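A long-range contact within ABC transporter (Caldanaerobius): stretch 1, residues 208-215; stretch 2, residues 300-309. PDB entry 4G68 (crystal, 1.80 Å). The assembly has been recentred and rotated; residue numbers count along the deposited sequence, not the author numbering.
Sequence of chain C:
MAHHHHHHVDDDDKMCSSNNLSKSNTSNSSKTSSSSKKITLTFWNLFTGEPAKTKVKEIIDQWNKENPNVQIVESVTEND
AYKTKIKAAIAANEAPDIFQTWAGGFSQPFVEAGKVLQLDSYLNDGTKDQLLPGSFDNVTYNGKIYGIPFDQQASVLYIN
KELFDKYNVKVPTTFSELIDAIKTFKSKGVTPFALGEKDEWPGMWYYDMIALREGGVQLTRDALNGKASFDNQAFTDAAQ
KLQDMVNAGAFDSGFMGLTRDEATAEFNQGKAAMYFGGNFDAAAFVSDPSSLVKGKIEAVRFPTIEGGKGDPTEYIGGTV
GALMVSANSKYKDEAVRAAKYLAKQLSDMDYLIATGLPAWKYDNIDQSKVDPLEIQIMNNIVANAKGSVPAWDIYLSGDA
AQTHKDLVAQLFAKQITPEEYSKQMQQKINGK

Stretch 1, residues 208-215: DMIALREG
Stretch 2, residues 300-309: VRFPTIEGGK

Residues 208-215 form a helix, already under way at Asp208, with backbone N-to-O hydrogen bonds of 2.8-3.0 Å from Leu212, Arg213, Glu214 and Gly215 back to Asp208, Met209, Ile210 and Ala211. Stretch 2 runs beside it in the same sense, largely extended: CA of Phe302 lies 7.7 Å from CA of Met209, CA of Gly308 4.1 Å from CA of Glu214, and CA of Lys309 5.0 Å from CA of Gly215. Together they bury 529 Å². Val300 is out of reach, and Arg301 (phi/psi -59/157) only borders the contact, its CB 4.3 Å from Arg213 NH2.

Phe302 (-66/147; chi1 t, chi2 84°) points toward the helix. Met209 (t, p, p) lays its CG over one ring face, 3.6 Å from the centroid of the Phe302 ring and 24° off its normal, a CH-pi contact; Met209 SD sits obliquely at 4.5 Å from the same centroid. The Met209 methylene thus covers the ring face, with the sulfur off to one side, and Ile210 CG1 (chi1 m, chi2 t) adds an apolar contact 4.2 Å from Phe302 CZ. The carbonyls of Phe302 and Pro303 (-63/157) are claimed by Arg213, the most covered residue here: NH2 donates to Phe302 O at 2.9 Å (168°) and NE to Pro303 O at 3.0 Å (142°). Both oxygens lie near the guanidinium plane, at its edge, where the N-H groups point. The chi angles m, m, t, -91° set this reach, and NH1 is hydrogen-bonded elsewhere in the structure.

The CA-to-CB bond of Thr304 (-67/154; chi1 p) points away from the helix. Ile305 (-124/116; m, t) turns toward the helix, bringing CD1 to an unusually short 3.1 Å from Arg213 CB and to 3.9 Å from Ile210 CG2. Glu214 (m, m, 31°) starts away from stretch 2, but its end returns, OE1 lying 3.6 Å from Ile305 CG2.

A type II beta turn spans Ile305 to Gly308, closed by Gly308 N to Ile305 O at 3.1 Å. Glu306 (-56/131) is exposed, with its CA-to-CB bond pointing away; Gly307 (89/-16) has backbone angles that call for glycine. Gly308 (-70/152) allows close approach: its CA is 3.6 Å from Arg213 O in a CA-H...O contact, and a CB would fall 2.5 Å from that oxygen, a clash. Lys309 (-87/-18; m, m, t, m) completes the join, its N donating to Glu214 O at 3.0 Å and 175°. Its CB lies 3.8 Å from Gly215 O, while the exposed chain leads away and NZ makes a weak hydrogen bond to Gly307 O at 2.9 Å.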

# COMPACT_ATOMS: atom_id res chain seq x y z
N ASP C 208 5.90 4.84 -9.76
CA ASP C 208 6.91 4.63 -8.69
C ASP C 208 7.79 3.40 -8.86
O ASP C 208 9.03 3.50 -8.74
CB ASP C 208 6.25 4.56 -7.31
CG ASP C 208 5.56 5.84 -6.93
OD1 ASP C 208 5.61 6.77 -7.72
OD2 ASP C 208 4.92 5.90 -5.84
N MET C 209 7.15 2.25 -9.12
CA MET C 209 7.91 0.99 -9.27
C MET C 209 8.90 1.09 -10.41
O MET C 209 10.05 0.65 -10.27
CB MET C 209 7.05 -0.25 -9.53
CG MET C 209 7.86 -1.28 -10.37
SD MET C 209 9.13 -2.06 -9.31
CE MET C 209 8.05 -2.40 -7.90
N ILE C 210 8.43 1.62 -11.54
CA ILE C 210 9.26 1.72 -12.70
C ILE C 210 10.42 2.68 -12.42
O ILE C 210 11.57 2.30 -12.69
CB ILE C 210 8.47 2.09 -14.00
CG1 ILE C 210 7.29 1.11 -14.27
CG2 ILE C 210 9.47 2.18 -15.18
CD1 ILE C 210 6.16 1.71 -15.18
N ALA C 211 10.15 3.84 -11.79
CA ALA C 211 11.25 4.79 -11.32
C ALA C 211 12.23 4.05 -10.41
O ALA C 211 13.46 4.24 -10.48
CB ALA C 211 10.65 6.03 -10.62
N LEU C 212 11.73 3.18 -9.55
CA LEU C 212 12.70 2.40 -8.68
C LEU C 212 13.57 1.44 -9.45
O LEU C 212 14.81 1.31 -9.21
CB LEU C 212 11.96 1.69 -7.58
CG LEU C 212 12.59 0.98 -6.39
CD1 LEU C 212 11.48 0.20 -5.69
CD2 LEU C 212 13.61 -0.05 -6.77
N ARG C 213 12.97 0.81 -10.46
CA ARG C 213 13.75 -0.03 -11.35
C ARG C 213 14.74 0.77 -12.22
O ARG C 213 15.86 0.30 -12.40
CB ARG C 213 12.85 -0.88 -12.20
CG ARG C 213 12.12 -1.88 -11.36
CD ARG C 213 12.90 -3.13 -11.25
NE ARG C 213 12.10 -4.22 -10.63
CZ ARG C 213 12.05 -4.49 -9.32
NH1 ARG C 213 12.78 -3.76 -8.47
NH2 ARG C 213 11.33 -5.54 -8.87
N GLU C 214 14.35 1.96 -12.71
CA GLU C 214 15.21 2.78 -13.62
C GLU C 214 16.39 3.45 -12.91
O GLU C 214 17.53 3.51 -13.44
CB GLU C 214 14.43 3.88 -14.35
CG GLU C 214 13.32 3.46 -15.34
CD GLU C 214 13.86 3.02 -16.71
OE1 GLU C 214 15.00 2.49 -16.79
OE2 GLU C 214 13.11 3.17 -17.71
N GLY C 215 16.13 3.97 -11.73
CA GLY C 215 17.09 4.85 -11.02
C GLY C 215 17.72 4.25 -9.77
O GLY C 215 18.75 4.75 -9.33
N VAL C 300 4.45 -12.45 -8.09
CA VAL C 300 5.86 -12.24 -8.50
C VAL C 300 6.36 -10.78 -8.30
O VAL C 300 5.57 -9.85 -8.17
CB VAL C 300 6.11 -12.75 -9.97
CG1 VAL C 300 5.65 -14.21 -10.15
CG2 VAL C 300 5.45 -11.84 -11.01
N ARG C 301 7.67 -10.62 -8.23
CA ARG C 301 8.30 -9.31 -8.26
C ARG C 301 7.97 -8.59 -9.52
O ARG C 301 7.65 -9.22 -10.54
CB ARG C 301 9.81 -9.48 -8.24
CG ARG C 301 10.32 -9.83 -6.86
CD ARG C 301 11.82 -9.87 -6.86
NE ARG C 301 12.17 -10.38 -5.56
CZ ARG C 301 12.70 -11.58 -5.37
NH1 ARG C 301 12.96 -12.35 -6.43
NH2 ARG C 301 12.98 -11.97 -4.14
N PHE C 302 8.05 -7.27 -9.49
CA PHE C 302 7.95 -6.52 -10.77
C PHE C 302 9.19 -6.92 -11.58
O PHE C 302 10.22 -7.23 -10.97
CB PHE C 302 7.84 -5.01 -10.56
CG PHE C 302 7.37 -4.27 -11.80
CD1 PHE C 302 5.98 -4.15 -12.11
CD2 PHE C 302 8.31 -3.77 -12.71
CE1 PHE C 302 5.56 -3.49 -13.25
CE2 PHE C 302 7.90 -3.12 -13.86
CZ PHE C 302 6.54 -2.97 -14.13
N PRO C 303 9.06 -6.98 -12.92
CA PRO C 303 10.15 -7.38 -13.77
C PRO C 303 11.36 -6.44 -13.73
O PRO C 303 11.26 -5.24 -13.36
CB PRO C 303 9.53 -7.33 -15.18
CG PRO C 303 8.09 -7.62 -15.01
CD PRO C 303 7.75 -7.09 -13.64
N THR C 304 12.52 -7.00 -14.10
CA THR C 304 13.71 -6.23 -14.33
C THR C 304 13.60 -5.32 -15.54
O THR C 304 12.87 -5.61 -16.48
CB THR C 304 14.89 -7.17 -14.54
OG1 THR C 304 14.58 -8.06 -15.62
CG2 THR C 304 15.08 -8.02 -13.27
N ILE C 305 14.37 -4.25 -15.52
CA ILE C 305 14.38 -3.27 -16.62
C ILE C 305 15.81 -3.15 -17.10
O ILE C 305 16.67 -2.74 -16.32
CB ILE C 305 13.76 -1.92 -16.21
CG1 ILE C 305 12.27 -2.18 -15.85
CG2 ILE C 305 13.93 -0.88 -17.31
CD1 ILE C 305 11.63 -1.08 -15.06
N GLU C 306 16.04 -3.55 -18.37
CA GLU C 306 17.36 -3.54 -18.99
C GLU C 306 17.93 -2.13 -18.91
O GLU C 306 17.25 -1.17 -19.24
CB GLU C 306 17.27 -3.98 -20.45
CG GLU C 306 18.63 -4.20 -21.14
CD GLU C 306 18.45 -4.88 -22.50
OE1 GLU C 306 18.72 -6.09 -22.62
OE2 GLU C 306 17.96 -4.23 -23.43
N GLY C 307 19.17 -1.98 -18.45
CA GLY C 307 19.76 -0.64 -18.48
C GLY C 307 19.47 0.18 -17.23
O GLY C 307 20.14 1.22 -16.99
N GLY C 308 18.49 -0.27 -16.43
CA GLY C 308 18.16 0.36 -15.16
C GLY C 308 19.21 0.16 -14.06
O GLY C 308 19.94 -0.86 -14.01
N LYS C 309 19.28 1.12 -13.14
CA LYS C 309 20.24 1.05 -12.05
C LYS C 309 19.74 0.27 -10.82
O LYS C 309 20.54 -0.15 -9.97
CB LYS C 309 20.68 2.46 -11.65
CG LYS C 309 21.51 3.15 -12.73
CD LYS C 309 22.74 2.27 -13.04
CE LYS C 309 23.28 2.60 -14.36
NZ LYS C 309 22.10 2.59 -15.34